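PDB 1V9N: malate dehydrogenase from Pyrococcus horikoshii, which catalyses the reversible oxidation of (S)-malate to oxaloacetate with NAD(+) as coenzyme. Local coordinates for residues A[52-63]-A[125-133]; A[1-9]-A[325-336]. One frame throughout, in Å; residues are numbered along the deposited sequence.

Interaction 1. Residues A[52-63]-A[125-133]. With NDP (NADPH dihydro-nicotinamide-adenine-dinucleotide phosphate), chain B.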
loop_
_atom_site.group_PDB
_atom_site.type_symbol
_atom_site.label_atom_id
_atom_site.label_comp_id
_atom_site.label_asym_id
_atom_site.label_seq_id
_atom_site.Cartn_x
_atom_site.Cartn_y
_atom_site.Cartn_z
ATOM N N VAL A 52 -10.512 18.622 -2.294
ATOM C CA VAL A 52 -11.153 17.412 -1.793
ATOM C C VAL A 52 -12.430 17.819 -1.060
ATOM O O VAL A 52 -12.512 17.733 0.170
ATOM C CB VAL A 52 -10.231 16.634 -0.816
ATOM C CG1 VAL A 52 -10.842 15.279 -0.496
ATOM C CG2 VAL A 52 -8.844 16.463 -1.419
ATOM N N GLU A 53 -13.421 18.269 -1.828
ATOM C CA GLU A 53 -14.701 18.714 -1.280
ATOM C C GLU A 53 -15.302 17.738 -0.280
ATOM O O GLU A 53 -15.753 18.137 0.791
ATOM C CB GLU A 53 -15.714 18.946 -2.408
ATOM C CG GLU A 53 -15.396 20.118 -3.317
ATOM C CD GLU A 53 -16.484 20.355 -4.349
ATOM O OE1 GLU A 53 -16.697 19.473 -5.206
ATOM O OE2 GLU A 53 -17.129 21.423 -4.297
ATOM N N SER A 54 -15.309 16.460 -0.638
ATOM C CA SER A 54 -15.866 15.423 0.223
ATOM C C SER A 54 -15.342 15.423 1.665
ATOM O O SER A 54 -16.053 15.005 2.581
ATOM C CB SER A 54 -15.636 14.047 -0.411
ATOM O OG SER A 54 -14.294 13.883 -0.832
ATOM N N HIS A 55 -14.118 15.900 1.876
ATOM C CA HIS A 55 -13.553 15.918 3.225
ATOM C C HIS A 55 -13.275 17.300 3.806
ATOM O O HIS A 55 -12.554 17.428 4.793
ATOM C CB HIS A 55 -12.276 15.069 3.263
ATOM C CG HIS A 55 -12.532 13.606 3.092
ATOM N ND1 HIS A 55 -12.943 13.056 1.896
ATOM C CD2 HIS A 55 -12.529 12.592 3.989
ATOM C CE1 HIS A 55 -13.187 11.768 2.064
ATOM N NE2 HIS A 55 -12.945 11.462 3.325
ATOM N N GLY A 56 -13.859 18.332 3.200
ATOM C CA GLY A 56 -13.656 19.688 3.678
ATOM C C GLY A 56 -14.750 20.159 4.620
ATOM O O GLY A 56 -15.319 19.360 5.364
ATOM N N VAL A 57 -15.051 21.456 4.584
ATOM C CA VAL A 57 -16.078 22.036 5.450
ATOM C C VAL A 57 -17.436 21.353 5.309
ATOM O O VAL A 57 -18.262 21.403 6.221
ATOM C CB VAL A 57 -16.262 23.544 5.178
ATOM C CG1 VAL A 57 -14.983 24.285 5.502
ATOM C CG2 VAL A 57 -16.657 23.769 3.729
ATOM N N GLN A 58 -17.668 20.725 4.164
ATOM C CA GLN A 58 -18.925 20.031 3.923
ATOM C C GLN A 58 -19.169 18.985 5.013
ATOM O O GLN A 58 -20.279 18.480 5.166
ATOM C CB GLN A 58 -18.879 19.338 2.563
ATOM C CG GLN A 58 -20.152 18.600 2.209
ATOM C CD GLN A 58 -19.917 17.494 1.203
ATOM O OE1 GLN A 58 -19.292 16.477 1.514
ATOM N NE2 GLN A 58 -20.411 17.688 -0.013
ATOM N N ARG A 59 -18.123 18.673 5.770
ATOM C CA ARG A 59 -18.193 17.674 6.830
ATOM C C ARG A 59 -18.202 18.296 8.211
ATOM O O ARG A 59 -18.035 17.601 9.211
ATOM C CB ARG A 59 -16.988 16.760 6.725
ATOM C CG ARG A 59 -16.805 16.202 5.349
ATOM C CD ARG A 59 -17.445 14.860 5.275
ATOM N NE ARG A 59 -16.449 13.820 5.083
ATOM C CZ ARG A 59 -16.746 12.530 5.085
ATOM N NH1 ARG A 59 -18.001 12.161 5.280
ATOM N NH2 ARG A 59 -15.810 11.618 4.871
ATOM N N LEU A 60 -18.364 19.609 8.269
ATOM C CA LEU A 60 -18.390 20.284 9.552
ATOM C C LEU A 60 -19.643 19.872 10.322
ATOM O O LEU A 60 -19.612 19.721 11.542
ATOM C CB LEU A 60 -18.374 21.797 9.354
ATOM C CG LEU A 60 -18.373 22.599 10.654
ATOM C CD1 LEU A 60 -17.069 22.352 11.408
ATOM C CD2 LEU A 60 -18.547 24.080 10.339
ATOM N N LYS A 61 -20.744 19.679 9.604
ATOM C CA LYS A 61 -22.001 19.284 10.238
ATOM C C LYS A 61 -21.862 17.932 10.939
ATOM O O LYS A 61 -22.538 17.667 11.935
ATOM C CB LYS A 61 -23.120 19.214 9.198
ATOM C CG LYS A 61 -22.927 18.136 8.149
ATOM C CD LYS A 61 -24.113 18.078 7.195
ATOM C CE LYS A 61 -23.950 16.948 6.189
ATOM N NZ LYS A 61 -25.125 16.835 5.282
ATOM N N ARG A 62 -20.983 17.084 10.411
ATOM C CA ARG A 62 -20.734 15.763 10.975
ATOM C C ARG A 62 -20.081 15.892 12.349
ATOM O O ARG A 62 -20.481 15.226 13.305
ATOM C CB ARG A 62 -19.821 14.956 10.044
ATOM C CG ARG A 62 -19.365 13.617 10.611
ATOM C CD ARG A 62 -18.452 12.860 9.641
ATOM N NE ARG A 62 -18.244 11.483 10.071
ATOM C CZ ARG A 62 -17.756 10.513 9.301
ATOM N NH1 ARG A 62 -17.414 10.765 8.041
ATOM N NH2 ARG A 62 -17.624 9.285 9.789
ATOM N N TYR A 63 -19.070 16.749 12.441
ATOM C CA TYR A 63 -18.372 16.950 13.703
ATOM C C TYR A 63 -19.238 17.706 14.695
ATOM O O TYR A 63 -19.206 17.418 15.890
ATOM C CB TYR A 63 -17.050 17.688 13.470
ATOM C CG TYR A 63 -16.162 17.001 12.458
ATOM C CD1 TYR A 63 -15.967 15.620 12.497
ATOM C CD2 TYR A 63 -15.523 17.726 11.454
ATOM C CE1 TYR A 63 -15.160 14.978 11.559
ATOM C CE2 TYR A 63 -14.713 17.092 10.513
ATOM C CZ TYR A 63 -14.536 15.721 10.572
ATOM O OH TYR A 63 -13.726 15.098 9.649
ATOM N N SER A 125 -10.767 6.458 18.277
ATOM C CA SER A 125 -10.701 7.812 17.748
ATOM C C SER A 125 -11.957 8.090 16.904
ATOM O O SER A 125 -12.952 7.372 17.001
ATOM C CB SER A 125 -9.435 7.967 16.896
ATOM O OG SER A 125 -9.286 9.291 16.411
ATOM N N ASN A 126 -11.900 9.130 16.077
ATOM C CA ASN A 126 -13.019 9.517 15.224
ATOM C C ASN A 126 -12.509 9.876 13.831
ATOM O O ASN A 126 -11.303 9.911 13.607
ATOM C CB ASN A 126 -13.759 10.717 15.845
ATOM C CG ASN A 126 -14.816 10.292 16.851
ATOM O OD1 ASN A 126 -15.831 9.698 16.476
ATOM N ND2 ASN A 126 -14.578 10.576 18.132
ATOM N N HIS A 127 -13.424 10.143 12.901
ATOM C CA HIS A 127 -13.049 10.488 11.527
ATOM C C HIS A 127 -12.018 11.613 11.539
ATOM O O HIS A 127 -12.257 12.658 12.139
ATOM C CB HIS A 127 -14.299 10.911 10.753
ATOM C CG HIS A 127 -14.038 11.297 9.329
ATOM N ND1 HIS A 127 -13.801 12.598 8.941
ATOM C CD2 HIS A 127 -13.999 10.554 8.199
ATOM C CE1 HIS A 127 -13.631 12.640 7.631
ATOM N NE2 HIS A 127 -13.746 11.413 7.157
ATOM N N TYR A 128 -10.877 11.413 10.881
ATOM C CA TYR A 128 -9.850 12.451 10.900
ATOM C C TYR A 128 -9.581 13.237 9.614
ATOM O O TYR A 128 -8.518 13.828 9.456
ATOM C CB TYR A 128 -8.532 11.886 11.465
ATOM C CG TYR A 128 -7.678 10.983 10.568
ATOM C CD1 TYR A 128 -7.956 10.810 9.207
ATOM C CD2 TYR A 128 -6.528 10.370 11.081
ATOM C CE1 TYR A 128 -7.104 10.056 8.379
ATOM C CE2 TYR A 128 -5.673 9.625 10.264
ATOM C CZ TYR A 128 -5.962 9.474 8.916
ATOM O OH TYR A 128 -5.083 8.779 8.104
ATOM N N GLY A 129 -10.546 13.259 8.703
ATOM C CA GLY A 129 -10.355 14.006 7.472
ATOM C C GLY A 129 -9.418 13.335 6.487
ATOM O O GLY A 129 -9.364 12.111 6.418
ATOM N N ILE A 130 -8.675 14.129 5.718
ATOM C CA ILE A 130 -7.764 13.555 4.731
ATOM C C ILE A 130 -6.521 12.957 5.384
ATOM O O ILE A 130 -5.929 13.555 6.283
ATOM C CB ILE A 130 -7.343 14.600 3.659
ATOM C CG1 ILE A 130 -6.722 15.826 4.320
ATOM C CG2 ILE A 130 -8.558 15.019 2.830
ATOM C CD1 ILE A 130 -6.274 16.872 3.326
ATOM N N ALA A 131 -6.148 11.760 4.937
ATOM C CA ALA A 131 -4.982 11.065 5.470
ATOM C C ALA A 131 -3.690 11.813 5.130
ATOM O O ALA A 131 -2.740 11.814 5.913
ATOM C CB ALA A 131 -4.927 9.640 4.911
ATOM N N GLY A 132 -3.665 12.459 3.968
ATOM C CA GLY A 132 -2.471 13.181 3.554
ATOM C C GLY A 132 -2.060 14.292 4.501
ATOM O O GLY A 132 -0.892 14.682 4.554
ATOM N N TYR A 133 -3.022 14.818 5.249
ATOM C CA TYR A 133 -2.741 15.881 6.201
ATOM C C TYR A 133 -1.685 15.458 7.227
ATOM O O TYR A 133 -0.798 16.236 7.575
ATOM C CB TYR A 133 -4.027 16.283 6.928
ATOM C CG TYR A 133 -3.826 17.293 8.035
ATOM C CD1 TYR A 133 -3.741 18.661 7.760
ATOM C CD2 TYR A 133 -3.717 16.879 9.361
ATOM C CE1 TYR A 133 -3.557 19.591 8.786
ATOM C CE2 TYR A 133 -3.529 17.793 10.390
ATOM C CZ TYR A 133 -3.451 19.143 10.100
ATOM O OH TYR A 133 -3.273 20.034 11.131
HETATM P PA NDP B . -7.854 10.858 -5.799
HETATM O O1A NDP B . -8.370 12.205 -5.838
HETATM O O2A NDP B . -8.188 9.816 -6.832
HETATM O O5B NDP B . -6.222 10.980 -5.681
HETATM C C5B NDP B . -5.387 9.812 -5.588
HETATM C C4B NDP B . -3.947 10.343 -5.458
HETATM O O4B NDP B . -3.443 10.358 -6.805
HETATM C C3B NDP B . -3.740 11.731 -4.919
HETATM O O3B NDP B . -2.536 11.716 -4.095
HETATM C C2B NDP B . -3.565 12.629 -6.093
HETATM O O2B NDP B . -2.837 13.853 -5.893
HETATM C C1B NDP B . -2.978 11.676 -7.088
HETATM N N9A NDP B . -3.359 11.926 -8.505
HETATM C C8A NDP B . -4.607 12.351 -9.045
HETATM N N7A NDP B . -4.551 12.433 -10.355
HETATM C C5A NDP B . -3.285 12.070 -10.715
HETATM C C6A NDP B . -2.585 11.940 -11.957
HETATM N N6A NDP B . -3.208 12.205 -13.110
HETATM N N1A NDP B . -1.267 11.537 -11.964
HETATM C C2A NDP B . -0.619 11.258 -10.786
HETATM N N3A NDP B . -1.192 11.345 -9.568
HETATM C C4A NDP B . -2.537 11.760 -9.597
HETATM O O3 NDP B . -8.082 10.146 -4.417
HETATM P PN NDP B . -9.292 9.634 -3.527
HETATM O O1N NDP B . -9.081 8.197 -3.385
HETATM O O2N NDP B . -10.494 10.095 -4.301
HETATM O O5D NDP B . -9.052 10.457 -2.187
HETATM C C5D NDP B . -10.128 11.125 -1.470
HETATM C C4D NDP B . -9.571 11.844 -0.182
HETATM O O4D NDP B . -10.380 11.417 0.899
HETATM C C3D NDP B . -8.118 11.510 0.239
HETATM O O3D NDP B . -7.484 12.729 0.649
HETATM C C2D NDP B . -8.242 10.479 1.347
HETATM O O2D NDP B . -7.144 10.532 2.233
HETATM C C1D NDP B . -9.606 10.876 1.971
HETATM N N1N NDP B . -10.353 9.740 2.574
HETATM C C2N NDP B . -10.544 9.787 3.983
HETATM C C3N NDP B . -11.284 8.685 4.581
HETATM C C7N NDP B . -11.523 8.679 6.028
HETATM O O7N NDP B . -12.148 7.783 6.607
HETATM N N7N NDP B . -11.050 9.690 6.807
HETATM C C4N NDP B . -11.767 7.648 3.726
HETATM C C5N NDP B . -11.563 7.620 2.353
HETATM C C6N NDP B . -10.859 8.670 1.767
HETATM P P2B NDP B . -3.458 15.265 -5.705
HETATM O O1X NDP B . -2.571 16.105 -6.525
HETATM O O2X NDP B . -3.406 15.656 -4.262
HETATM O O3X NDP B . -4.894 15.272 -6.221
HETATM O O HOH W 1 -9.849 16.718 5.741
#

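Interaction 2. Residues A[1-9]-A[325-336]. With NDP (NADPH dihydro-nicotinamide-adenine-dinucleotide phosphate), chain B.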
loop_
_atom_site.group_PDB
_atom_site.type_symbol
_atom_site.label_atom_id
_atom_site.label_comp_id
_atom_site.label_asym_id
_atom_site.label_seq_id
_atom_site.Cartn_x
_atom_site.Cartn_y
_atom_site.Cartn_z
HETATM N N MSE A 1 -6.401 30.120 -12.779
HETATM C CA MSE A 1 -5.262 29.159 -12.835
HETATM C C MSE A 1 -5.801 27.734 -12.829
HETATM O O MSE A 1 -6.975 27.508 -13.127
HETATM C CB MSE A 1 -4.335 29.358 -11.630
HETATM C CG MSE A 1 -3.823 30.779 -11.443
HETATM SE SE MSE A 1 -5.172 31.999 -10.788
HETATM C CE MSE A 1 -4.797 31.900 -8.901
ATOM N N PHE A 2 -4.948 26.773 -12.492
ATOM C CA PHE A 2 -5.381 25.383 -12.454
ATOM C C PHE A 2 -6.205 25.089 -11.205
ATOM O O PHE A 2 -5.941 25.623 -10.130
ATOM C CB PHE A 2 -4.175 24.436 -12.506
ATOM C CG PHE A 2 -4.547 22.987 -12.383
ATOM C CD1 PHE A 2 -4.732 22.405 -11.130
ATOM C CD2 PHE A 2 -4.765 22.214 -13.518
ATOM C CE1 PHE A 2 -5.133 21.080 -11.010
ATOM C CE2 PHE A 2 -5.166 20.885 -13.410
ATOM C CZ PHE A 2 -5.351 20.317 -12.151
ATOM N N GLU A 3 -7.205 24.231 -11.363
ATOM C CA GLU A 3 -8.067 23.840 -10.261
ATOM C C GLU A 3 -8.586 22.422 -10.517
ATOM O O GLU A 3 -9.137 22.132 -11.583
ATOM C CB GLU A 3 -9.230 24.820 -10.137
ATOM C CG GLU A 3 -9.248 25.643 -8.864
ATOM C CD GLU A 3 -10.643 26.180 -8.581
ATOM O OE1 GLU A 3 -11.559 25.822 -9.351
ATOM O OE2 GLU A 3 -10.824 26.944 -7.607
ATOM N N LYS A 4 -8.407 21.549 -9.528
ATOM C CA LYS A 4 -8.810 20.145 -9.619
ATOM C C LYS A 4 -10.260 19.833 -9.971
ATOM O O LYS A 4 -10.526 18.939 -10.776
ATOM C CB LYS A 4 -8.454 19.415 -8.318
ATOM C CG LYS A 4 -6.994 19.006 -8.214
ATOM C CD LYS A 4 -6.664 18.438 -6.844
ATOM C CE LYS A 4 -7.500 17.216 -6.515
ATOM N NZ LYS A 4 -7.144 16.667 -5.176
ATOM N N GLY A 5 -11.198 20.544 -9.363
ATOM C CA GLY A 5 -12.592 20.272 -9.650
ATOM C C GLY A 5 -13.199 21.253 -10.629
ATOM O O GLY A 5 -12.515 22.141 -11.136
ATOM N N TYR A 6 -14.487 21.087 -10.907
ATOM C CA TYR A 6 -15.184 21.985 -11.815
ATOM C C TYR A 6 -16.042 22.947 -11.010
ATOM O O TYR A 6 -16.973 22.536 -10.319
ATOM C CB TYR A 6 -16.060 21.200 -12.796
ATOM C CG TYR A 6 -16.876 22.077 -13.726
ATOM C CD1 TYR A 6 -18.014 22.748 -13.269
ATOM C CD2 TYR A 6 -16.502 22.253 -15.060
ATOM C CE1 TYR A 6 -18.757 23.573 -14.115
ATOM C CE2 TYR A 6 -17.239 23.077 -15.916
ATOM C CZ TYR A 6 -18.364 23.733 -15.435
ATOM O OH TYR A 6 -19.097 24.552 -16.268
ATOM N N VAL A 7 -15.715 24.230 -11.103
ATOM C CA VAL A 7 -16.453 25.265 -10.398
ATOM C C VAL A 7 -17.218 26.122 -11.405
ATOM O O VAL A 7 -16.663 26.557 -12.415
ATOM C CB VAL A 7 -15.502 26.165 -9.579
ATOM C CG1 VAL A 7 -14.426 26.747 -10.480
ATOM C CG2 VAL A 7 -16.289 27.276 -8.910
ATOM N N ASP A 8 -18.497 26.352 -11.127
ATOM C CA ASP A 8 -19.336 27.154 -12.008
ATOM C C ASP A 8 -20.049 28.256 -11.231
ATOM O O ASP A 8 -19.481 28.840 -10.307
ATOM C CB ASP A 8 -20.361 26.261 -12.715
ATOM C CG ASP A 8 -21.149 25.402 -11.748
ATOM O OD1 ASP A 8 -21.680 25.950 -10.762
ATOM O OD2 ASP A 8 -21.245 24.178 -11.975
ATOM N N GLU A 9 -21.294 28.536 -11.608
ATOM C CA GLU A 9 -22.080 29.571 -10.944
ATOM C C GLU A 9 -22.567 29.094 -9.577
ATOM O O GLU A 9 -22.721 29.891 -8.651
ATOM C CB GLU A 9 -23.288 29.970 -11.805
ATOM C CG GLU A 9 -24.403 28.927 -11.879
ATOM C CD GLU A 9 -24.177 27.873 -12.950
ATOM O OE1 GLU A 9 -23.078 27.282 -12.994
ATOM O OE2 GLU A 9 -25.109 27.628 -13.745
ATOM N N LYS A 325 -1.439 18.172 -8.503
ATOM C CA LYS A 325 -2.726 18.821 -8.767
ATOM C C LYS A 325 -3.203 19.551 -7.516
ATOM O O LYS A 325 -3.609 20.709 -7.577
ATOM C CB LYS A 325 -3.793 17.797 -9.159
ATOM C CG LYS A 325 -3.665 17.208 -10.553
ATOM C CD LYS A 325 -4.776 16.194 -10.783
ATOM C CE LYS A 325 -4.716 15.577 -12.161
ATOM N NZ LYS A 325 -5.779 14.543 -12.347
ATOM N N GLY A 326 -3.154 18.856 -6.382
ATOM C CA GLY A 326 -3.591 19.438 -5.124
ATOM C C GLY A 326 -2.863 20.711 -4.733
ATOM O O GLY A 326 -3.492 21.686 -4.316
ATOM N N PHE A 327 -1.538 20.707 -4.850
ATOM C CA PHE A 327 -0.750 21.879 -4.498
ATOM C C PHE A 327 -1.048 23.055 -5.425
ATOM O O PHE A 327 -1.067 24.206 -4.985
ATOM C CB PHE A 327 0.743 21.550 -4.522
ATOM C CG PHE A 327 1.243 20.921 -3.247
ATOM C CD1 PHE A 327 1.086 21.576 -2.026
ATOM C CD2 PHE A 327 1.877 19.683 -3.265
ATOM C CE1 PHE A 327 1.550 21.005 -0.841
ATOM C CE2 PHE A 327 2.345 19.103 -2.088
ATOM C CZ PHE A 327 2.183 19.764 -0.874
ATOM N N LEU A 328 -1.280 22.759 -6.702
ATOM C CA LEU A 328 -1.602 23.793 -7.682
ATOM C C LEU A 328 -2.996 24.338 -7.390
ATOM O O LEU A 328 -3.222 25.549 -7.417
ATOM C CB LEU A 328 -1.557 23.222 -9.101
ATOM C CG LEU A 328 -0.282 23.493 -9.903
ATOM C CD1 LEU A 328 0.934 23.042 -9.121
ATOM C CD2 LEU A 328 -0.366 22.770 -11.240
ATOM N N THR A 329 -3.930 23.434 -7.118
ATOM C CA THR A 329 -5.292 23.830 -6.795
ATOM C C THR A 329 -5.262 24.740 -5.570
ATOM O O THR A 329 -5.948 25.760 -5.526
ATOM C CB THR A 329 -6.166 22.612 -6.488
ATOM O OG1 THR A 329 -6.256 21.786 -7.655
ATOM C CG2 THR A 329 -7.566 23.051 -6.070
HETATM N N MSE A 330 -4.456 24.367 -4.580
HETATM C CA MSE A 330 -4.326 25.157 -3.364
HETATM C C MSE A 330 -3.805 26.549 -3.706
HETATM O O MSE A 330 -4.412 27.557 -3.348
HETATM C CB MSE A 330 -3.365 24.475 -2.386
HETATM C CG MSE A 330 -2.957 25.344 -1.202
HETATM SE SE MSE A 330 -1.824 24.441 0.095
HETATM C CE MSE A 330 -0.014 25.032 0.079
ATOM N N GLU A 331 -2.672 26.588 -4.401
ATOM C CA GLU A 331 -2.039 27.838 -4.801
ATOM C C GLU A 331 -3.066 28.793 -5.407
ATOM O O GLU A 331 -3.105 29.979 -5.081
ATOM C CB GLU A 331 -0.929 27.545 -5.815
ATOM C CG GLU A 331 -0.031 28.725 -6.139
ATOM C CD GLU A 331 1.009 28.381 -7.191
ATOM O OE1 GLU A 331 0.619 28.139 -8.355
ATOM O OE2 GLU A 331 2.212 28.342 -6.855
ATOM N N THR A 332 -3.902 28.256 -6.286
ATOM C CA THR A 332 -4.937 29.039 -6.944
ATOM C C THR A 332 -5.944 29.611 -5.947
ATOM O O THR A 332 -6.120 30.829 -5.844
ATOM C CB THR A 332 -5.705 28.178 -7.967
ATOM O OG1 THR A 332 -4.827 27.808 -9.037
ATOM C CG2 THR A 332 -6.897 28.940 -8.526
ATOM N N ARG A 333 -6.597 28.718 -5.214
ATOM C CA ARG A 333 -7.609 29.104 -4.243
ATOM C C ARG A 333 -7.122 29.989 -3.100
ATOM O O ARG A 333 -7.931 30.577 -2.384
ATOM C CB ARG A 333 -8.283 27.844 -3.701
ATOM C CG ARG A 333 -8.938 27.035 -4.800
ATOM C CD ARG A 333 -9.618 25.790 -4.289
ATOM N NE ARG A 333 -10.380 25.141 -5.351
ATOM C CZ ARG A 333 -11.104 24.043 -5.184
ATOM N NH1 ARG A 333 -11.165 23.466 -3.990
ATOM N NH2 ARG A 333 -11.771 23.524 -6.205
ATOM N N LEU A 334 -5.811 30.100 -2.927
ATOM C CA LEU A 334 -5.275 30.941 -1.863
ATOM C C LEU A 334 -5.340 32.424 -2.235
ATOM O O LEU A 334 -5.466 33.287 -1.363
ATOM C CB LEU A 334 -3.832 30.548 -1.542
ATOM C CG LEU A 334 -3.662 29.295 -0.679
ATOM C CD1 LEU A 334 -2.185 28.967 -0.518
ATOM C CD2 LEU A 334 -4.305 29.534 0.681
ATOM N N LYS A 335 -5.252 32.719 -3.527
ATOM C CA LYS A 335 -5.314 34.102 -3.983
ATOM C C LYS A 335 -6.595 34.366 -4.762
ATOM O O LYS A 335 -6.955 35.515 -5.009
ATOM C CB LYS A 335 -4.084 34.439 -4.837
ATOM C CG LYS A 335 -3.765 33.440 -5.939
ATOM C CD LYS A 335 -2.387 33.723 -6.526
ATOM C CE LYS A 335 -1.949 32.638 -7.500
ATOM N NZ LYS A 335 -0.536 32.821 -7.943
ATOM N N LEU A 336 -7.288 33.294 -5.129
ATOM C CA LEU A 336 -8.534 33.401 -5.875
ATOM C C LEU A 336 -9.705 33.105 -4.938
ATOM O O LEU A 336 -10.847 33.488 -5.206
ATOM C CB LEU A 336 -8.512 32.408 -7.040
ATOM C CG LEU A 336 -9.419 32.649 -8.249
ATOM C CD1 LEU A 336 -9.007 31.719 -9.377
ATOM C CD2 LEU A 336 -10.870 32.428 -7.871
HETATM P PA NDP B . -7.854 10.858 -5.799
HETATM O O1A NDP B . -8.370 12.205 -5.838
HETATM O O2A NDP B . -8.188 9.816 -6.832
HETATM O O5B NDP B . -6.222 10.980 -5.681
HETATM C C5B NDP B . -5.387 9.812 -5.588
HETATM C C4B NDP B . -3.947 10.343 -5.458
HETATM O O4B NDP B . -3.443 10.358 -6.805
HETATM C C3B NDP B . -3.740 11.731 -4.919
HETATM O O3B NDP B . -2.536 11.716 -4.095
HETATM C C2B NDP B . -3.565 12.629 -6.093
HETATM O O2B NDP B . -2.837 13.853 -5.893
HETATM C C1B NDP B . -2.978 11.676 -7.088
HETATM N N9A NDP B . -3.359 11.926 -8.505
HETATM C C8A NDP B . -4.607 12.351 -9.045
HETATM N N7A NDP B . -4.551 12.433 -10.355
HETATM C C5A NDP B . -3.285 12.070 -10.715
HETATM C C6A NDP B . -2.585 11.940 -11.957
HETATM N N6A NDP B . -3.208 12.205 -13.110
HETATM N N1A NDP B . -1.267 11.537 -11.964
HETATM C C2A NDP B . -0.619 11.258 -10.786
HETATM N N3A NDP B . -1.192 11.345 -9.568
HETATM C C4A NDP B . -2.537 11.760 -9.597
HETATM O O3 NDP B . -8.082 10.146 -4.417
HETATM P PN NDP B . -9.292 9.634 -3.527
HETATM O O1N NDP B . -9.081 8.197 -3.385
HETATM O O2N NDP B . -10.494 10.095 -4.301
HETATM O O5D NDP B . -9.052 10.457 -2.187
HETATM C C5D NDP B . -10.128 11.125 -1.470
HETATM C C4D NDP B . -9.571 11.844 -0.182
HETATM O O4D NDP B . -10.380 11.417 0.899
HETATM C C3D NDP B . -8.118 11.510 0.239
HETATM O O3D NDP B . -7.484 12.729 0.649
HETATM C C2D NDP B . -8.242 10.479 1.347
HETATM O O2D NDP B . -7.144 10.532 2.233
HETATM C C1D NDP B . -9.606 10.876 1.971
HETATM N N1N NDP B . -10.353 9.740 2.574
HETATM C C2N NDP B . -10.544 9.787 3.983
HETATM C C3N NDP B . -11.284 8.685 4.581
HETATM C C7N NDP B . -11.523 8.679 6.028
HETATM O O7N NDP B . -12.148 7.783 6.607
HETATM N N7N NDP B . -11.050 9.690 6.807
HETATM C C4N NDP B . -11.767 7.648 3.726
HETATM C C5N NDP B . -11.563 7.620 2.353
HETATM C C6N NDP B . -10.859 8.670 1.767
HETATM P P2B NDP B . -3.458 15.265 -5.705
HETATM O O1X NDP B . -2.571 16.105 -6.525
HETATM O O2X NDP B . -3.406 15.656 -4.262
HETATM O O3X NDP B . -4.894 15.272 -6.221
#

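Interaction 1. Residues A[52-63]-A[125-133]
His55 and His127 meet rim to rim at the nicotinamide end of the coenzyme pocket in this LDH2/MDH2-family dehydrogenase, and with Tyr63 they make a small buried aromatic cluster. His127 sits at the middle of it. With CG anti to the backbone N (chi1 180°), its ring reaches across to segment 52-63, where Tyr63 OH and His127 ND1 share a 2.6 Å hydrogen bond at the ring edge. Arg62, itself bonded through NE to Thr271, lies flat on one face of the same imidazole, NH1 3.4 Å above the plane, and the two planes are only 24° apart. Arg59 comes in differently: its guanidinium is turned 73° to the ring and, though NH2 is near NE2, the angle is too poor for a hydrogen bond.

The His55 ring is sandwiched, with Arg59 NE over one face and the ribose oxygen O4D of NADPH over the other, 3.1 Å from His55 CE1, while Ser54 OG hydrogen-bonds ND1. An alanine in place of His55 would probably leave this side of the ribose and nicotinamide uncovered and deprive the His127 rim of its neighbour. Near the backbone, Ile130 CG2 packs on His55 CB, 3.7 Å apart, and a water bridges Ile130 N to His55 O. The carboxamide of the nicotinamide adds a polar hold: N7N donates to Gly129 O over 3.0 Å.

Interaction 2. Residues A[1-9]-A[325-336]
Thr329 OG1 is held from both segments: it accepts from Lys4 N at 2.9 Å and donates back to Lys325 O, one turn earlier, meeting that carbonyl from 48° above its plane. Its threonine counterpart a turn further on, Thr332, sends OG1 to Phe2 O, 2.7 Å away, so two successive hydroxyls tie the extended N-terminal segment down along the helix. The Phe2 ring turns its edge to Thr329 OG1 and lays CD1 against Leu328 CB, 3.9 Å off. Glu3 OE2 forms a salt bridge with Arg333 NE at 2.9 Å, the nitrogen coming from above the carboxylate plane; Arg13 is the second partner of this oxygen.

Where the helix begins, the same contact becomes a phosphate-binding helix N-terminus. Gly326 N donates almost straight (167°) to O1X of the adenosine 2'-phosphate at 2.8 Å, and a CB on this residue would collide with O2X. The bend in Lys4 at chi3 (59°) swings NZ round to O3X, also 2.8 Å away, while Arg50 O takes a second bond from it. Lys325, fully extended beyond CG, carries NZ to the adenine N7A at 3.2 Å and pairs with Glu238 of the second subunit.

Overall arrangement
Both contacts border one NADPH molecule, their centres about 19 Å apart: interaction 1 receives the nicotinamide and its ribose, interaction 2 the adenosine with its 2'-phosphate. Along the chain interaction 2 joins the first residues to helix 324-336, and both segments of interaction 1 fall in between. Both contacts touch helix 34-49, through Ile130 and Tyr63 from interaction 1 and Arg333 from interaction 2, and Val52 touches Lys4 directly. Interaction 1 is buried near the centre of the chain, beside strand 117-125 of the mixed sheet; interaction 2 is peripheral. Lys244 and Glu238 of the second subunit also bond the coenzyme, so the site is completed by the dimer.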